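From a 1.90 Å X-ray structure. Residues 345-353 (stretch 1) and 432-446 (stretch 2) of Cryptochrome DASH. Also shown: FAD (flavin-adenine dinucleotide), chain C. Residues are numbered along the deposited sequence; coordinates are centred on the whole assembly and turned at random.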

ATOM      1  N   HIS A 345      -2.848 -17.900  -8.628  1.00 23.51           N
ATOM      2  CA  HIS A 345      -3.210 -19.311  -8.731  1.00 23.84           C
ATOM      3  C   HIS A 345      -2.670 -20.147  -7.583  1.00 23.09           C
ATOM      4  O   HIS A 345      -1.587 -19.871  -7.060  1.00 21.30           O
ATOM      5  CB  HIS A 345      -2.725 -19.855 -10.075  1.00 22.07           C
ATOM      6  CG  HIS A 345      -3.397 -19.213 -11.250  1.00 25.05           C
ATOM      7  ND1 HIS A 345      -2.806 -19.115 -12.490  1.00 21.86           N
ATOM      8  CD2 HIS A 345      -4.616 -18.632 -11.370  1.00 23.98           C
ATOM      9  CE1 HIS A 345      -3.628 -18.498 -13.321  1.00 20.40           C
ATOM     10  NE2 HIS A 345      -4.733 -18.196 -12.667  1.00 26.66           N
ATOM     11  N   LEU A 346      -3.426 -21.176  -7.201  1.00 23.26           N
ATOM     12  CA  LEU A 346      -3.043 -22.046  -6.090  1.00 24.57           C
ATOM     13  C   LEU A 346      -1.610 -22.554  -6.190  1.00 25.48           C
ATOM     14  O   LEU A 346      -0.883 -22.560  -5.200  1.00 25.85           O
ATOM     15  CB  LEU A 346      -4.013 -23.234  -5.998  1.00 28.53           C
ATOM     16  CG  LEU A 346      -3.783 -24.233  -4.856  1.00 29.97           C
ATOM     17  CD1 LEU A 346      -3.861 -23.513  -3.515  1.00 29.99           C
ATOM     18  CD2 LEU A 346      -4.830 -25.348  -4.929  1.00 32.25           C
ATOM     19  N   GLY A 347      -1.205 -22.971  -7.388  1.00 25.47           N
ATOM     20  CA  GLY A 347       0.145 -23.474  -7.579  1.00 25.97           C
ATOM     21  C   GLY A 347       1.191 -22.379  -7.661  1.00 27.45           C
ATOM     22  O   GLY A 347       2.394 -22.660  -7.680  1.00 22.91           O
ATOM     23  N   GLY A 348       0.729 -21.132  -7.723  1.00 26.80           N
ATOM     24  CA  GLY A 348       1.622 -19.986  -7.790  1.00 24.60           C
ATOM     25  C   GLY A 348       2.514 -19.936  -9.015  1.00 27.57           C
ATOM     26  O   GLY A 348       2.349 -20.729  -9.937  1.00 24.42           O
ATOM     27  N   PRO A 349       3.467 -18.994  -9.060  1.00 27.71           N
ATOM     28  CA  PRO A 349       4.384 -18.865 -10.195  1.00 31.61           C
ATOM     29  C   PRO A 349       5.155 -20.163 -10.430  1.00 34.43           C
ATOM     30  O   PRO A 349       5.489 -20.502 -11.564  1.00 33.62           O
ATOM     31  CB  PRO A 349       5.295 -17.716  -9.768  1.00 31.05           C
ATOM     32  CG  PRO A 349       4.373 -16.853  -8.945  1.00 31.22           C
ATOM     33  CD  PRO A 349       3.641 -17.879  -8.110  1.00 30.42           C
ATOM     34  N   ARG A 350       5.432 -20.888  -9.351  1.00 37.90           N
ATOM     35  CA  ARG A 350       6.156 -22.145  -9.452  1.00 42.60           C
ATOM     36  C   ARG A 350       5.255 -23.222 -10.074  1.00 45.08           C
ATOM     37  O   ARG A 350       5.735 -24.271 -10.502  1.00 45.68           O
ATOM     38  CB  ARG A 350       6.648 -22.582  -8.063  1.00 43.05           C
ATOM     39  CG  ARG A 350       7.800 -23.589  -8.088  1.00 48.20           C
ATOM     40  CD  ARG A 350       8.206 -24.049  -6.685  1.00 49.10           C
ATOM     41  NE  ARG A 350       8.686 -22.952  -5.849  1.00 52.11           N
ATOM     42  CZ  ARG A 350       9.130 -23.097  -4.603  1.00 54.41           C
ATOM     43  NH1 ARG A 350       9.159 -24.298  -4.039  1.00 54.34           N
ATOM     44  NH2 ARG A 350       9.547 -22.039  -3.917  1.00 52.51           N
ATOM     45  N   ASN A 351       3.954 -22.936 -10.132  1.00 48.19           N
ATOM     46  CA  ASN A 351       2.947 -23.848 -10.695  1.00 51.57           C
ATOM     47  C   ASN A 351       3.093 -25.235 -10.077  1.00 52.79           C
ATOM     48  O   ASN A 351       3.144 -26.260 -10.756  1.00 53.39           O
ATOM     49  CB  ASN A 351       3.073 -23.915 -12.211  1.00 54.75           C
ATOM     50  CG  ASN A 351       1.741 -24.161 -12.880  1.00 57.49           C
ATOM     51  OD1 ASN A 351       0.828 -24.722 -12.276  1.00 58.52           O
ATOM     52  ND2 ASN A 351       1.623 -23.751 -14.141  1.00 59.02           N
ATOM     53  N   VAL A 352       3.102 -25.202  -8.753  1.00 53.25           N
ATOM     54  CA  VAL A 352       3.290 -26.320  -7.831  1.00 55.97           C
ATOM     55  C   VAL A 352       2.178 -27.268  -7.404  1.00 57.56           C
ATOM     56  O   VAL A 352       0.999 -26.930  -7.383  1.00 55.73           O
ATOM     57  CB  VAL A 352       3.821 -25.764  -6.467  1.00 56.03           C
ATOM     58  CG1 VAL A 352       3.630 -26.762  -5.346  1.00 57.26           C
ATOM     59  CG2 VAL A 352       5.269 -25.419  -6.578  1.00 57.26           C
ATOM     60  N   GLN A 353       2.621 -28.480  -7.084  1.00 61.51           N
ATOM     61  CA  GLN A 353       1.773 -29.475  -6.412  1.00 64.17           C
ATOM     62  C   GLN A 353       0.271 -29.550  -6.673  1.00 65.07           C
ATOM     63  O   GLN A 353      -0.247 -29.017  -7.647  1.00 66.62           O
ATOM     64  CB  GLN A 353       1.991 -29.178  -4.929  1.00 66.33           C
ATOM     65  CG  GLN A 353       1.805 -30.277  -3.946  1.00 71.15           C
ATOM     66  CD  GLN A 353       3.141 -30.703  -3.415  1.00 74.16           C
ATOM     67  OE1 GLN A 353       3.265 -31.098  -2.260  1.00 76.12           O
ATOM     68  NE2 GLN A 353       4.165 -30.622  -4.266  1.00 74.16           N
ATOM     69  N   TRP A 432       2.752 -13.554  -0.122  1.00 19.31           N
ATOM     70  CA  TRP A 432       2.039 -14.786   0.215  1.00 20.12           C
ATOM     71  C   TRP A 432       2.574 -15.987  -0.574  1.00 22.72           C
ATOM     72  O   TRP A 432       2.738 -17.068  -0.005  1.00 23.44           O
ATOM     73  CB  TRP A 432       0.521 -14.655  -0.012  1.00 19.42           C
ATOM     74  CG  TRP A 432      -0.220 -14.148   1.196  1.00 19.41           C
ATOM     75  CD1 TRP A 432      -0.550 -12.849   1.479  1.00 18.58           C
ATOM     76  CD2 TRP A 432      -0.656 -14.925   2.321  1.00 19.09           C
ATOM     77  NE1 TRP A 432      -1.157 -12.773   2.712  1.00 18.59           N
ATOM     78  CE2 TRP A 432      -1.235 -14.031   3.250  1.00 18.66           C
ATOM     79  CE3 TRP A 432      -0.611 -16.291   2.634  1.00 21.18           C
ATOM     80  CZ2 TRP A 432      -1.765 -14.458   4.476  1.00 18.37           C
ATOM     81  CZ3 TRP A 432      -1.135 -16.715   3.853  1.00 22.39           C
ATOM     82  CH2 TRP A 432      -1.704 -15.800   4.758  1.00 17.57           C
ATOM     83  N   THR A 433       2.858 -15.816  -1.868  1.00 20.88           N
ATOM     84  CA  THR A 433       3.377 -16.938  -2.648  1.00 22.63           C
ATOM     85  C   THR A 433       4.706 -17.383  -2.061  1.00 24.19           C
ATOM     86  O   THR A 433       4.987 -18.585  -1.983  1.00 25.73           O
ATOM     87  CB  THR A 433       3.583 -16.592  -4.142  1.00 22.03           C
ATOM     88  OG1 THR A 433       4.543 -15.539  -4.272  1.00 23.14           O
ATOM     89  CG2 THR A 433       2.275 -16.175  -4.770  1.00 23.46           C
ATOM     90  N   TYR A 434       5.523 -16.415  -1.650  1.00 22.95           N
ATOM     91  CA  TYR A 434       6.808 -16.715  -1.032  1.00 25.32           C
ATOM     92  C   TYR A 434       6.590 -17.522   0.246  1.00 26.47           C
ATOM     93  O   TYR A 434       7.121 -18.625   0.396  1.00 28.66           O
ATOM     94  CB  TYR A 434       7.551 -15.419  -0.699  1.00 26.40           C
ATOM     95  CG  TYR A 434       8.543 -15.004  -1.757  1.00 27.95           C
ATOM     96  CD1 TYR A 434       8.177 -14.953  -3.103  1.00 28.64           C
ATOM     97  CD2 TYR A 434       9.853 -14.667  -1.418  1.00 29.35           C
ATOM     98  CE1 TYR A 434       9.090 -14.580  -4.087  1.00 25.63           C
ATOM     99  CE2 TYR A 434      10.775 -14.291  -2.393  1.00 29.90           C
ATOM    100  CZ  TYR A 434      10.386 -14.250  -3.724  1.00 29.03           C
ATOM    101  OH  TYR A 434      11.286 -13.874  -4.695  1.00 28.33           O
ATOM    102  N   GLY A 435       5.799 -16.968   1.161  1.00 23.94           N
ATOM    103  CA  GLY A 435       5.522 -17.646   2.416  1.00 25.02           C
ATOM    104  C   GLY A 435       4.883 -19.012   2.250  1.00 25.68           C
ATOM    105  O   GLY A 435       5.134 -19.923   3.039  1.00 26.93           O
ATOM    106  N   ALA A 436       4.060 -19.164   1.221  1.00 25.20           N
ATOM    107  CA  ALA A 436       3.381 -20.423   0.963  1.00 25.26           C
ATOM    108  C   ALA A 436       4.285 -21.412   0.229  1.00 27.04           C
ATOM    109  O   ALA A 436       3.915 -22.566   0.037  1.00 26.85           O
ATOM    110  CB  ALA A 436       2.120 -20.176   0.154  1.00 27.02           C
ATOM    111  N   GLY A 437       5.461 -20.948  -0.183  1.00 26.92           N
ATOM    112  CA  GLY A 437       6.393 -21.801  -0.895  1.00 27.73           C
ATOM    113  C   GLY A 437       6.031 -22.076  -2.345  1.00 27.85           C
ATOM    114  O   GLY A 437       6.443 -23.093  -2.903  1.00 26.02           O
ATOM    115  N   VAL A 438       5.264 -21.183  -2.967  1.00 26.37           N
ATOM    116  CA  VAL A 438       4.875 -21.374  -4.360  1.00 26.19           C
ATOM    117  C   VAL A 438       5.442 -20.299  -5.295  1.00 28.08           C
ATOM    118  O   VAL A 438       5.025 -20.181  -6.454  1.00 27.84           O
ATOM    119  CB  VAL A 438       3.336 -21.429  -4.510  1.00 26.25           C
ATOM    120  CG1 VAL A 438       2.781 -22.583  -3.683  1.00 30.30           C
ATOM    121  CG2 VAL A 438       2.710 -20.110  -4.069  1.00 25.27           C
ATOM    122  N   GLY A 439       6.381 -19.514  -4.774  1.00 26.38           N
ATOM    123  CA  GLY A 439       7.031 -18.480  -5.561  1.00 27.90           C
ATOM    124  C   GLY A 439       8.211 -19.142  -6.246  1.00 30.66           C
ATOM    125  O   GLY A 439       8.432 -20.335  -6.042  1.00 30.68           O
ATOM    126  N   ASN A 440       8.979 -18.403  -7.038  1.00 32.28           N
ATOM    127  CA  ASN A 440      10.102 -19.033  -7.720  1.00 34.11           C
ATOM    128  C   ASN A 440      11.467 -18.918  -7.078  1.00 35.21           C
ATOM    129  O   ASN A 440      12.490 -18.979  -7.763  1.00 35.52           O
ATOM    130  CB  ASN A 440      10.153 -18.572  -9.175  1.00 33.19           C
ATOM    131  CG  ASN A 440       9.192 -19.350 -10.060  1.00 35.51           C
ATOM    132  OD1 ASN A 440       8.610 -18.799 -10.990  1.00 34.62           O
ATOM    133  ND2 ASN A 440       9.029 -20.638  -9.775  1.00 32.91           N
ATOM    134  N   ASP A 441      11.500 -18.717  -5.767  1.00 35.71           N
ATOM    135  CA  ASP A 441      12.781 -18.700  -5.093  1.00 40.29           C
ATOM    136  C   ASP A 441      12.655 -19.711  -3.971  1.00 43.19           C
ATOM    137  O   ASP A 441      12.240 -19.392  -2.859  1.00 42.34           O
ATOM    138  CB  ASP A 441      13.152 -17.355  -4.497  1.00 39.45           C
ATOM    139  CG  ASP A 441      14.592 -17.346  -3.990  1.00 41.81           C
ATOM    140  OD1 ASP A 441      15.223 -18.423  -4.037  1.00 44.76           O
ATOM    141  OD2 ASP A 441      15.096 -16.300  -3.557  1.00 39.13           O
ATOM    142  N   PRO A 442      13.000 -20.969  -4.266  1.00 46.51           N
ATOM    143  CA  PRO A 442      12.944 -22.077  -3.317  1.00 47.58           C
ATOM    144  C   PRO A 442      13.814 -21.835  -2.088  1.00 48.26           C
ATOM    145  O   PRO A 442      13.584 -22.439  -1.042  1.00 46.56           O
ATOM    146  CB  PRO A 442      13.409 -23.264  -4.153  1.00 48.64           C
ATOM    147  CG  PRO A 442      12.874 -22.914  -5.532  1.00 50.19           C
ATOM    148  CD  PRO A 442      13.313 -21.463  -5.616  1.00 48.02           C
ATOM    149  N   ARG A 443      14.803 -20.960  -2.213  1.00 49.92           N
ATOM    150  CA  ARG A 443      15.653 -20.697  -1.063  1.00 54.73           C
ATOM    151  C   ARG A 443      14.908 -19.867  -0.019  1.00 55.60           C
ATOM    152  O   ARG A 443      15.459 -19.546   1.040  1.00 56.58           O
ATOM    153  CB  ARG A 443      16.926 -19.972  -1.495  1.00 57.01           C
ATOM    154  CG  ARG A 443      17.664 -20.694  -2.599  1.00 62.12           C
ATOM    155  CD  ARG A 443      18.461 -19.724  -3.472  1.00 68.02           C
ATOM    156  NE  ARG A 443      17.894 -19.535  -4.813  1.00 71.97           N
ATOM    157  CZ  ARG A 443      17.386 -20.508  -5.567  1.00 74.78           C
ATOM    158  NH1 ARG A 443      17.346 -21.760  -5.122  1.00 76.16           N
ATOM    159  NH2 ARG A 443      16.968 -20.238  -6.797  1.00 74.25           N
ATOM    160  N   GLU A 444      13.652 -19.538  -0.300  1.00 56.29           N
ATOM    161  CA  GLU A 444      12.882 -18.742   0.644  1.00 56.94           C
ATOM    162  C   GLU A 444      11.771 -19.549   1.323  1.00 55.45           C
ATOM    163  O   GLU A 444      11.041 -19.022   2.166  1.00 55.98           O
ATOM    164  CB  GLU A 444      12.290 -17.512  -0.058  1.00 58.92           C
ATOM    165  CG  GLU A 444      13.305 -16.471  -0.590  1.00 62.33           C
ATOM    166  CD  GLU A 444      14.217 -15.876   0.480  1.00 65.30           C
ATOM    167  OE1 GLU A 444      15.263 -16.485   0.788  1.00 66.70           O
ATOM    168  OE2 GLU A 444      13.886 -14.797   1.011  1.00 67.11           O
ATOM    169  N   ASP A 445      11.670 -20.829   0.963  1.00 52.77           N
ATOM    170  CA  ASP A 445      10.672 -21.750   1.524  1.00 50.91           C
ATOM    171  C   ASP A 445      10.980 -22.092   2.973  1.00 51.20           C
ATOM    172  O   ASP A 445      11.859 -22.916   3.237  1.00 52.03           O
ATOM    173  CB  ASP A 445      10.661 -23.070   0.758  1.00 51.09           C
ATOM    174  CG  ASP A 445      10.147 -22.927  -0.649  1.00 52.54           C
ATOM    175  OD1 ASP A 445       9.963 -21.777  -1.104  1.00 48.88           O
ATOM    176  OD2 ASP A 445       9.930 -23.974  -1.303  1.00 50.78           O
ATOM    177  N   ARG A 446      10.248 -21.515   3.916  1.00 48.70           N
ATOM    178  CA  ARG A 446      10.540 -21.840   5.300  1.00 47.53           C
ATOM    179  C   ARG A 446       9.368 -21.971   6.248  1.00 44.36           C
ATOM    180  O   ARG A 446       8.280 -21.451   6.006  1.00 42.11           O
ATOM    181  CB  ARG A 446      11.534 -20.829   5.871  1.00 50.55           C
ATOM    182  CG  ARG A 446      11.113 -19.397   5.719  1.00 56.42           C
ATOM    183  CD  ARG A 446      12.072 -18.493   6.467  1.00 62.64           C
ATOM    184  NE  ARG A 446      12.289 -18.993   7.823  1.00 66.42           N
ATOM    185  CZ  ARG A 446      12.896 -18.314   8.789  1.00 67.82           C
ATOM    186  NH1 ARG A 446      13.353 -17.090   8.561  1.00 68.34           N
ATOM    187  NH2 ARG A 446      13.043 -18.863   9.990  1.00 67.49           N
TER
HETATM  188  PA  FAD C1498       9.210  -1.107   6.805  1.00 21.50           P
HETATM  189  O1A FAD C1498       9.308   0.240   7.403  1.00 18.10           O
HETATM  190  O2A FAD C1498       9.989  -2.228   7.381  1.00 19.34           O
HETATM  191  O5B FAD C1498       9.577  -1.039   5.240  1.00 19.70           O
HETATM  192  C5B FAD C1498       9.521   0.214   4.523  1.00 16.55           C
HETATM  193  C4B FAD C1498       8.736  -0.011   3.226  1.00 18.02           C
HETATM  194  O4B FAD C1498       9.396  -1.025   2.470  1.00 17.38           O
HETATM  195  C3B FAD C1498       7.308  -0.508   3.414  1.00 18.62           C
HETATM  196  O3B FAD C1498       6.403   0.534   3.739  1.00 18.28           O
HETATM  197  C2B FAD C1498       7.060  -1.175   2.096  1.00 20.21           C
HETATM  198  O2B FAD C1498       6.574  -0.327   1.079  1.00 20.32           O
HETATM  199  C1B FAD C1498       8.421  -1.814   1.769  1.00 17.78           C
HETATM  200  N9A FAD C1498       8.573  -3.225   2.184  1.00 18.60           N
HETATM  201  C8A FAD C1498       9.162  -3.709   3.336  1.00 20.77           C
HETATM  202  N7A FAD C1498       9.142  -5.033   3.401  1.00 22.73           N
HETATM  203  C5A FAD C1498       8.518  -5.432   2.239  1.00 19.35           C
HETATM  204  C6A FAD C1498       8.191  -6.711   1.730  1.00 19.58           C
HETATM  205  N6A FAD C1498       8.478  -7.857   2.334  1.00 19.70           N
HETATM  206  N1A FAD C1498       7.539  -6.761   0.509  1.00 16.00           N
HETATM  207  C2A FAD C1498       7.221  -5.599  -0.152  1.00 19.84           C
HETATM  208  N3A FAD C1498       7.504  -4.346   0.279  1.00 18.69           N
HETATM  209  C4A FAD C1498       8.140  -4.315   1.482  1.00 20.89           C
HETATM  210  N1  FAD C1498       3.281  -4.826   2.012  1.00 15.24           N
HETATM  211  C2  FAD C1498       2.448  -3.954   1.343  1.00 18.86           C
HETATM  212  O2  FAD C1498       2.812  -2.827   1.062  1.00 17.70           O
HETATM  213  N3  FAD C1498       1.162  -4.396   0.995  1.00 17.27           N
HETATM  214  C4  FAD C1498       0.670  -5.667   1.284  1.00 19.67           C
HETATM  215  O4  FAD C1498      -0.482  -5.999   0.951  1.00 17.11           O
HETATM  216  C4X FAD C1498       1.531  -6.557   1.972  1.00 17.71           C
HETATM  217  N5  FAD C1498       1.119  -7.856   2.309  1.00 21.02           N
HETATM  218  C5X FAD C1498       2.011  -8.763   2.884  1.00 19.35           C
HETATM  219  C6  FAD C1498       1.634 -10.094   3.105  1.00 19.23           C
HETATM  220  C7  FAD C1498       2.511 -11.039   3.687  1.00 16.32           C
HETATM  221  C7M FAD C1498       2.043 -12.459   3.896  1.00 18.46           C
HETATM  222  C8  FAD C1498       3.834 -10.605   4.061  1.00 19.40           C
HETATM  223  C8M FAD C1498       4.845 -11.548   4.693  1.00 16.65           C
HETATM  224  C9  FAD C1498       4.225  -9.270   3.842  1.00 16.87           C
HETATM  225  C9A FAD C1498       3.333  -8.324   3.253  1.00 18.68           C
HETATM  226  N10 FAD C1498       3.701  -6.965   3.023  1.00 18.73           N
HETATM  227  C10 FAD C1498       2.835  -6.097   2.322  1.00 17.85           C
HETATM  228  C1' FAD C1498       5.134  -6.544   3.150  1.00 18.25           C
HETATM  229  C2' FAD C1498       5.571  -5.966   4.512  1.00 17.63           C
HETATM  230  O2' FAD C1498       5.178  -6.845   5.553  1.00 21.08           O
HETATM  231  C3' FAD C1498       4.930  -4.597   4.724  1.00 20.13           C
HETATM  232  O3' FAD C1498       5.258  -3.709   3.637  1.00 21.00           O
HETATM  233  C4' FAD C1498       5.374  -3.872   6.007  1.00 18.54           C
HETATM  234  O4' FAD C1498       5.008  -4.634   7.160  1.00 16.72           O
HETATM  235  C5' FAD C1498       4.708  -2.503   6.058  1.00 19.82           C
HETATM  236  O5' FAD C1498       5.125  -1.801   7.232  1.00 19.80           O
HETATM  237  P   FAD C1498       6.302  -0.753   7.303  1.00 21.02           P
HETATM  238  O1P FAD C1498       5.919   0.322   6.372  1.00 18.41           O
HETATM  239  O2P FAD C1498       6.477  -0.323   8.717  1.00 21.40           O
HETATM  240  O3P FAD C1498       7.652  -1.504   6.933  1.00 18.92           O

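One arginine makes every hydrogen bond between these two stretches. Arg350 extends across residues 437-445 and uses both its backbone and its guanidinium. Its backbone N donates to Val438 O at 3.0 Å, nearly straight at 163°. Its NE and NH2 both donate to Gly439 O, at 2.6 and 2.9 Å. The carboxylate of Asp445 completes the set: NH1 of Arg350 reaches Asp445 OD2 at 2.9 Å, and NH2 reaches OD1 at 2.9 Å. This is a two-pronged salt bridge, with opposite charges and hydrogen bonds acting together.

Gly439 O and Asp445 OD1 lie at the edge of the guanidinium, where its N-H groups point. Its faces are covered too. Gly437 O lies over one face, 3.2 Å from Arg350 CZ, but the angles are too poor for hydrogen bonding. Pro442 CG lies over the opposite face, 3.8 Å from Arg350 NH2.

The backbone of stretch 1 is folded by two type I turns, His345 to Gly348 and Gly348 to Asn351. In stretch 2, the helix ends in a Schellman motif. Gly437 has positive phi, which suits glycine, and Val438 N bonds back to Thr433 O at 2.8 Å.

The two backbones run nearest, CA to CA, at Gly348 and Val438, 4.9 Å apart. Gly348 also has positive phi. A CB there would lie 2.5 Å from Val438 CG2, a clash, so the bare backbone makes room for the valine. Val438 CB also sits 3.5 Å from Gly347 O, and Val438 CG1 makes a loose apolar contact with Val352 CB at 4.4 Å.

Pro349 packs beside this point. Its CD is 3.2 Å from Val438 O and 4.0 Å from Thr433 CG2. Its ring nitrogen has no hydrogen to offer that oxygen; the next residue, Arg350, supplies one.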